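Local coordinates for flagellar motor switch protein FliG (Thermotoga maritima, PDB 3AJC), which probably forms part of the switch complex at the base of the flagellar basal body, interacting with chemotaxis proteins such as CheY and helping set the direction of rotation, at residues Q52-R64 / I110-E124. Residues are numbered along the deposited sequence; the frame is centred on the assembly and turned at random.
Sequences QTEVLKRIALLER and IMDKLVQENPELADE
Lys113 NZ reaches Glu54 OE1 at 2.9 Å, nearly along the line of that carboxylate's C-O bond. The other oxygen of the same group is taken from within its own helix: Lys57 NZ bonds Glu54 OE2 on the syn side at 2.9 Å, 32° out of the carboxylate plane. The first side-chain bond of Glu54 points away from 110-124, but an unstaggered chi1 (-122°) and a bend at chi2 bring its carboxylate back between the two lysines. A glutamine in its place would probably leave both ammonium groups without their shared counter-charge.

Beneath this bridge the interface turns apolar. Lys113, extended, runs its chain past Thr53, whose CG2 also meets Leu114 CD2. Leu56 packs CG on Ile110 CG2 (3.9 Å) and CD1 on Leu114 CD1; Met99 and Ile125 close in around this cluster. Helix 119-128 supplies Leu121, whose CD2 lies against Lys57 CG (3.7 Å) and whose CD1 rests on Ala60 CB; it meets Leu61 tip to tip. At the far end Arg64 NH1 makes a long salt bridge to Glu124 OE1 (3.7 Å).

The axes of 52-60 and 110-117 cross at -68°. Arg58, of the EHPQR motif important for FliM interaction, starts its side chain away from this contact. The junction illustrates how one carboxylate can tie two helices at the edge of a mostly aliphatic seam, with the longer Arg64-Glu124 pair a probably weaker tie.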
loop_
_atom_site.group_PDB
_atom_site.type_symbol
_atom_site.label_atom_id
_atom_site.label_comp_id
_atom_site.label_asym_id
_atom_site.label_seq_id
_atom_site.Cartn_x
_atom_site.Cartn_y
_atom_site.Cartn_z
ATOM N N GLN A 52 -10.134 -12.517 -11.163
ATOM C CA GLN A 52 -9.348 -11.942 -10.077
ATOM C C GLN A 52 -7.903 -11.553 -10.390
ATOM O O GLN A 52 -7.563 -10.376 -10.298
ATOM C CB GLN A 52 -9.424 -12.859 -8.842
ATOM C CG GLN A 52 -10.870 -13.228 -8.497
ATOM C CD GLN A 52 -11.035 -13.899 -7.143
ATOM O OE1 GLN A 52 -10.273 -14.796 -6.770
ATOM N NE2 GLN A 52 -12.052 -13.477 -6.408
ATOM N N THR A 53 -7.065 -12.514 -10.768
ATOM C CA THR A 53 -5.672 -12.198 -11.066
ATOM C C THR A 53 -5.509 -11.219 -12.227
ATOM O O THR A 53 -4.806 -10.204 -12.106
ATOM C CB THR A 53 -4.853 -13.457 -11.382
ATOM O OG1 THR A 53 -4.887 -14.344 -10.262
ATOM C CG2 THR A 53 -3.405 -13.085 -11.645
ATOM N N GLU A 54 -6.157 -11.520 -13.350
ATOM C CA GLU A 54 -6.072 -10.666 -14.528
ATOM C C GLU A 54 -6.483 -9.226 -14.195
ATOM O O GLU A 54 -5.797 -8.272 -14.567
ATOM C CB GLU A 54 -6.956 -11.241 -15.640
ATOM C CG GLU A 54 -6.217 -11.569 -16.947
ATOM C CD GLU A 54 -4.903 -12.344 -16.743
ATOM O OE1 GLU A 54 -4.859 -13.280 -15.907
ATOM O OE2 GLU A 54 -3.912 -12.020 -17.440
ATOM N N VAL A 55 -7.595 -9.070 -13.484
ATOM C CA VAL A 55 -8.071 -7.738 -13.110
ATOM C C VAL A 55 -7.079 -7.034 -12.194
ATOM O O VAL A 55 -6.849 -5.830 -12.323
ATOM C CB VAL A 55 -9.439 -7.807 -12.396
ATOM C CG1 VAL A 55 -9.705 -6.509 -11.644
ATOM C CG2 VAL A 55 -10.547 -8.077 -13.423
ATOM N N LEU A 56 -6.486 -7.785 -11.271
ATOM C CA LEU A 56 -5.533 -7.194 -10.339
ATOM C C LEU A 56 -4.283 -6.743 -11.111
ATOM O O LEU A 56 -3.725 -5.670 -10.844
ATOM C CB LEU A 56 -5.167 -8.203 -9.234
ATOM C CG LEU A 56 -4.366 -7.675 -8.034
ATOM C CD1 LEU A 56 -2.901 -7.434 -8.398
ATOM C CD2 LEU A 56 -5.009 -6.390 -7.536
ATOM N N LYS A 57 -3.859 -7.558 -12.076
ATOM C CA LYS A 57 -2.687 -7.227 -12.886
ATOM C C LYS A 57 -2.934 -5.957 -13.719
ATOM O O LYS A 57 -2.063 -5.086 -13.801
ATOM C CB LYS A 57 -2.327 -8.396 -13.803
ATOM C CG LYS A 57 -1.010 -8.216 -14.548
ATOM C CD LYS A 57 -0.699 -9.415 -15.432
ATOM C CE LYS A 57 -1.629 -9.469 -16.637
ATOM N NZ LYS A 57 -1.337 -10.639 -17.526
ATOM N N ARG A 58 -4.117 -5.852 -14.323
ATOM C CA ARG A 58 -4.467 -4.686 -15.127
ATOM C C ARG A 58 -4.528 -3.424 -14.274
ATOM O O ARG A 58 -4.267 -2.321 -14.758
ATOM C CB ARG A 58 -5.809 -4.900 -15.823
ATOM C CG ARG A 58 -5.720 -5.782 -17.048
ATOM C CD ARG A 58 -7.097 -6.141 -17.573
ATOM N NE ARG A 58 -7.010 -7.022 -18.734
ATOM C CZ ARG A 58 -6.614 -6.630 -19.940
ATOM N NH1 ARG A 58 -6.273 -5.367 -20.154
ATOM N NH2 ARG A 58 -6.545 -7.508 -20.933
ATOM N N ILE A 59 -4.887 -3.581 -13.003
ATOM C CA ILE A 59 -4.952 -2.435 -12.110
ATOM C C ILE A 59 -3.518 -1.994 -11.832
ATOM O O ILE A 59 -3.210 -0.793 -11.778
ATOM C CB ILE A 59 -5.648 -2.794 -10.772
ATOM C CG1 ILE A 59 -7.146 -3.034 -11.015
ATOM C CG2 ILE A 59 -5.433 -1.676 -9.753
ATOM C CD1 ILE A 59 -7.931 -3.456 -9.780
ATOM N N ALA A 60 -2.643 -2.981 -11.671
ATOM C CA ALA A 60 -1.238 -2.735 -11.393
ATOM C C ALA A 60 -0.545 -2.064 -12.578
ATOM O O ALA A 60 0.321 -1.211 -12.393
ATOM C CB ALA A 60 -0.543 -4.044 -11.054
ATOM N N LEU A 61 -0.938 -2.446 -13.793
ATOM C CA LEU A 61 -0.339 -1.898 -15.009
ATOM C C LEU A 61 -1.322 -1.037 -15.789
ATOM O O LEU A 61 -1.239 -0.938 -17.012
ATOM C CB LEU A 61 0.144 -3.049 -15.892
ATOM C CG LEU A 61 1.087 -4.085 -15.267
ATOM C CD1 LEU A 61 1.135 -5.297 -16.169
ATOM C CD2 LEU A 61 2.483 -3.498 -15.060
ATOM N N LEU A 62 -2.239 -0.404 -15.069
ATOM C CA LEU A 62 -3.283 0.402 -15.682
ATOM C C LEU A 62 -2.952 1.258 -16.907
ATOM O O LEU A 62 -3.628 1.159 -17.923
ATOM C CB LEU A 62 -3.958 1.284 -14.631
ATOM C CG LEU A 62 -5.307 1.825 -15.113
ATOM C CD1 LEU A 62 -6.284 0.675 -15.295
ATOM C CD2 LEU A 62 -5.847 2.821 -14.102
ATOM N N GLU A 63 -1.961 2.131 -16.820
ATOM C CA GLU A 63 -1.645 2.968 -17.973
ATOM C C GLU A 63 -0.218 2.730 -18.427
ATOM O O GLU A 63 0.377 3.546 -19.132
ATOM C CB GLU A 63 -1.871 4.438 -17.622
ATOM C CG GLU A 63 -3.343 4.794 -17.489
ATOM C CD GLU A 63 -3.594 5.906 -16.490
ATOM O OE1 GLU A 63 -4.768 6.310 -16.345
ATOM O OE2 GLU A 63 -2.627 6.367 -15.843
ATOM N N ARG A 64 0.306 1.581 -18.016
ATOM C CA ARG A 64 1.661 1.158 -18.334
ATOM C C ARG A 64 1.602 -0.115 -19.171
ATOM O O ARG A 64 2.609 -0.806 -19.314
ATOM C CB ARG A 64 2.429 0.840 -17.049
ATOM C CG ARG A 64 2.636 1.984 -16.059
ATOM C CD ARG A 64 3.337 1.439 -14.812
ATOM N NE ARG A 64 4.254 0.366 -15.183
ATOM C CZ ARG A 64 4.864 -0.446 -14.326
ATOM N NH1 ARG A 64 4.665 -0.317 -13.023
ATOM N NH2 ARG A 64 5.659 -1.408 -14.779
ATOM N N ILE A 110 -3.807 -14.850 -5.790
ATOM C CA ILE A 110 -3.439 -13.876 -6.807
ATOM C C ILE A 110 -1.920 -13.663 -6.848
ATOM O O ILE A 110 -1.325 -13.522 -7.923
ATOM C CB ILE A 110 -4.118 -12.515 -6.549
ATOM C CG1 ILE A 110 -5.637 -12.653 -6.731
ATOM C CG2 ILE A 110 -3.525 -11.464 -7.471
ATOM C CD1 ILE A 110 -6.431 -11.375 -6.467
ATOM N N MET A 111 -1.304 -13.638 -5.668
ATOM C CA MET A 111 0.131 -13.425 -5.572
ATOM C C MET A 111 0.903 -14.618 -6.129
ATOM O O MET A 111 1.896 -14.437 -6.832
ATOM C CB MET A 111 0.535 -13.148 -4.115
ATOM C CG MET A 111 2.015 -12.774 -3.913
ATOM S SD MET A 111 2.593 -11.397 -4.970
ATOM C CE MET A 111 2.074 -9.886 -4.017
ATOM N N ASP A 112 0.447 -15.831 -5.818
ATOM C CA ASP A 112 1.101 -17.031 -6.319
ATOM C C ASP A 112 1.062 -17.057 -7.841
ATOM O O ASP A 112 2.046 -17.408 -8.485
ATOM C CB ASP A 112 0.431 -18.299 -5.772
ATOM C CG ASP A 112 0.819 -18.592 -4.330
ATOM O OD1 ASP A 112 1.768 -17.950 -3.816
ATOM O OD2 ASP A 112 0.181 -19.476 -3.717
ATOM N N LYS A 113 -0.071 -16.688 -8.421
ATOM C CA LYS A 113 -0.166 -16.679 -9.868
ATOM C C LYS A 113 0.744 -15.611 -10.477
ATOM O O LYS A 113 1.428 -15.871 -11.463
ATOM C CB LYS A 113 -1.605 -16.442 -10.337
ATOM C CG LYS A 113 -1.744 -16.648 -11.843
ATOM C CD LYS A 113 -3.060 -16.154 -12.407
ATOM C CE LYS A 113 -3.178 -16.469 -13.899
ATOM N NZ LYS A 113 -4.373 -15.816 -14.524
ATOM N N LEU A 114 0.762 -14.412 -9.899
ATOM C CA LEU A 114 1.607 -13.349 -10.435
ATOM C C LEU A 114 3.082 -13.728 -10.347
ATOM O O LEU A 114 3.881 -13.361 -11.211
ATOM C CB LEU A 114 1.381 -12.034 -9.688
ATOM C CG LEU A 114 0.035 -11.324 -9.826
ATOM C CD1 LEU A 114 0.090 -10.017 -9.046
ATOM C CD2 LEU A 114 -0.281 -11.051 -11.290
ATOM N N VAL A 115 3.436 -14.454 -9.293
ATOM C CA VAL A 115 4.804 -14.885 -9.101
ATOM C C VAL A 115 5.192 -15.776 -10.276
ATOM O O VAL A 115 6.335 -15.756 -10.742
ATOM C CB VAL A 115 4.956 -15.679 -7.786
ATOM C CG1 VAL A 115 6.301 -16.394 -7.754
ATOM C CG2 VAL A 115 4.841 -14.738 -6.597
ATOM N N GLN A 116 4.223 -16.549 -10.760
ATOM C CA GLN A 116 4.458 -17.451 -11.872
ATOM C C GLN A 116 4.477 -16.801 -13.249
ATOM O O GLN A 116 5.341 -17.113 -14.066
ATOM C CB GLN A 116 3.428 -18.579 -11.851
ATOM C CG GLN A 116 3.819 -19.725 -10.938
ATOM C CD GLN A 116 5.108 -20.417 -11.384
ATOM O OE1 GLN A 116 5.616 -21.305 -10.697
ATOM N NE2 GLN A 116 5.638 -20.013 -12.541
ATOM N N GLU A 117 3.545 -15.893 -13.508
ATOM C CA GLU A 117 3.480 -15.253 -14.815
ATOM C C GLU A 117 4.064 -13.853 -14.955
ATOM O O GLU A 117 4.334 -13.407 -16.068
ATOM C CB GLU A 117 2.036 -15.258 -15.321
ATOM C CG GLU A 117 1.652 -16.568 -16.016
ATOM C CD GLU A 117 2.577 -16.900 -17.190
ATOM O OE1 GLU A 117 2.669 -16.078 -18.133
ATOM O OE2 GLU A 117 3.210 -17.980 -17.165
ATOM N N ASN A 118 4.260 -13.162 -13.835
ATOM C CA ASN A 118 4.820 -11.813 -13.847
ATOM C C ASN A 118 5.667 -11.636 -12.588
ATOM O O ASN A 118 5.440 -10.718 -11.804
ATOM C CB ASN A 118 3.692 -10.779 -13.844
ATOM C CG ASN A 118 2.857 -10.816 -15.109
ATOM O OD1 ASN A 118 3.213 -10.205 -16.122
ATOM N ND2 ASN A 118 1.740 -11.538 -15.063
ATOM N N PRO A 119 6.671 -12.504 -12.392
ATOM C CA PRO A 119 7.552 -12.454 -11.219
ATOM C C PRO A 119 8.024 -11.079 -10.748
ATOM O O PRO A 119 8.082 -10.826 -9.548
ATOM C CB PRO A 119 8.708 -13.380 -11.607
ATOM C CG PRO A 119 8.695 -13.355 -13.102
ATOM C CD PRO A 119 7.226 -13.404 -13.415
ATOM N N GLU A 120 8.348 -10.192 -11.683
ATOM C CA GLU A 120 8.825 -8.860 -11.326
ATOM C C GLU A 120 7.713 -7.997 -10.759
ATOM O O GLU A 120 7.859 -7.403 -9.687
ATOM C CB GLU A 120 9.427 -8.153 -12.544
ATOM C CG GLU A 120 10.857 -7.664 -12.338
ATOM C CD GLU A 120 11.000 -6.701 -11.173
ATOM O OE1 GLU A 120 10.390 -5.610 -11.218
ATOM O OE2 GLU A 120 11.725 -7.039 -10.212
ATOM N N LEU A 121 6.610 -7.918 -11.494
ATOM C CA LEU A 121 5.466 -7.125 -11.072
ATOM C C LEU A 121 5.001 -7.609 -9.701
ATOM O O LEU A 121 4.597 -6.815 -8.845
ATOM C CB LEU A 121 4.336 -7.258 -12.094
ATOM C CG LEU A 121 3.006 -6.582 -11.741
ATOM C CD1 LEU A 121 3.221 -5.097 -11.538
ATOM C CD2 LEU A 121 1.987 -6.832 -12.835
ATOM N N ALA A 122 5.062 -8.919 -9.502
ATOM C CA ALA A 122 4.649 -9.504 -8.242
ATOM C C ALA A 122 5.527 -8.931 -7.137
ATOM O O ALA A 122 5.036 -8.558 -6.071
ATOM C CB ALA A 122 4.782 -11.025 -8.296
ATOM N N ASP A 123 6.824 -8.844 -7.413
ATOM C CA ASP A 123 7.781 -8.331 -6.444
ATOM C C ASP A 123 7.557 -6.852 -6.161
ATOM O O ASP A 123 7.748 -6.395 -5.039
ATOM C CB ASP A 123 9.213 -8.582 -6.936
ATOM C CG ASP A 123 10.240 -8.492 -5.815
ATOM O OD1 ASP A 123 10.809 -7.396 -5.596
ATOM O OD2 ASP A 123 10.469 -9.521 -5.144
ATOM N N GLU A 124 7.149 -6.101 -7.175
ATOM C CA GLU A 124 6.884 -4.685 -6.982
ATOM C C GLU A 124 5.679 -4.520 -6.055
ATOM O O GLU A 124 5.683 -3.677 -5.154
ATOM C CB GLU A 124 6.611 -4.002 -8.330
ATOM C CG GLU A 124 7.871 -3.573 -9.077
ATOM C CD GLU A 124 7.624 -3.242 -10.545
ATOM O OE1 GLU A 124 6.711 -2.436 -10.851
ATOM O OE2 GLU A 124 8.357 -3.785 -11.400
#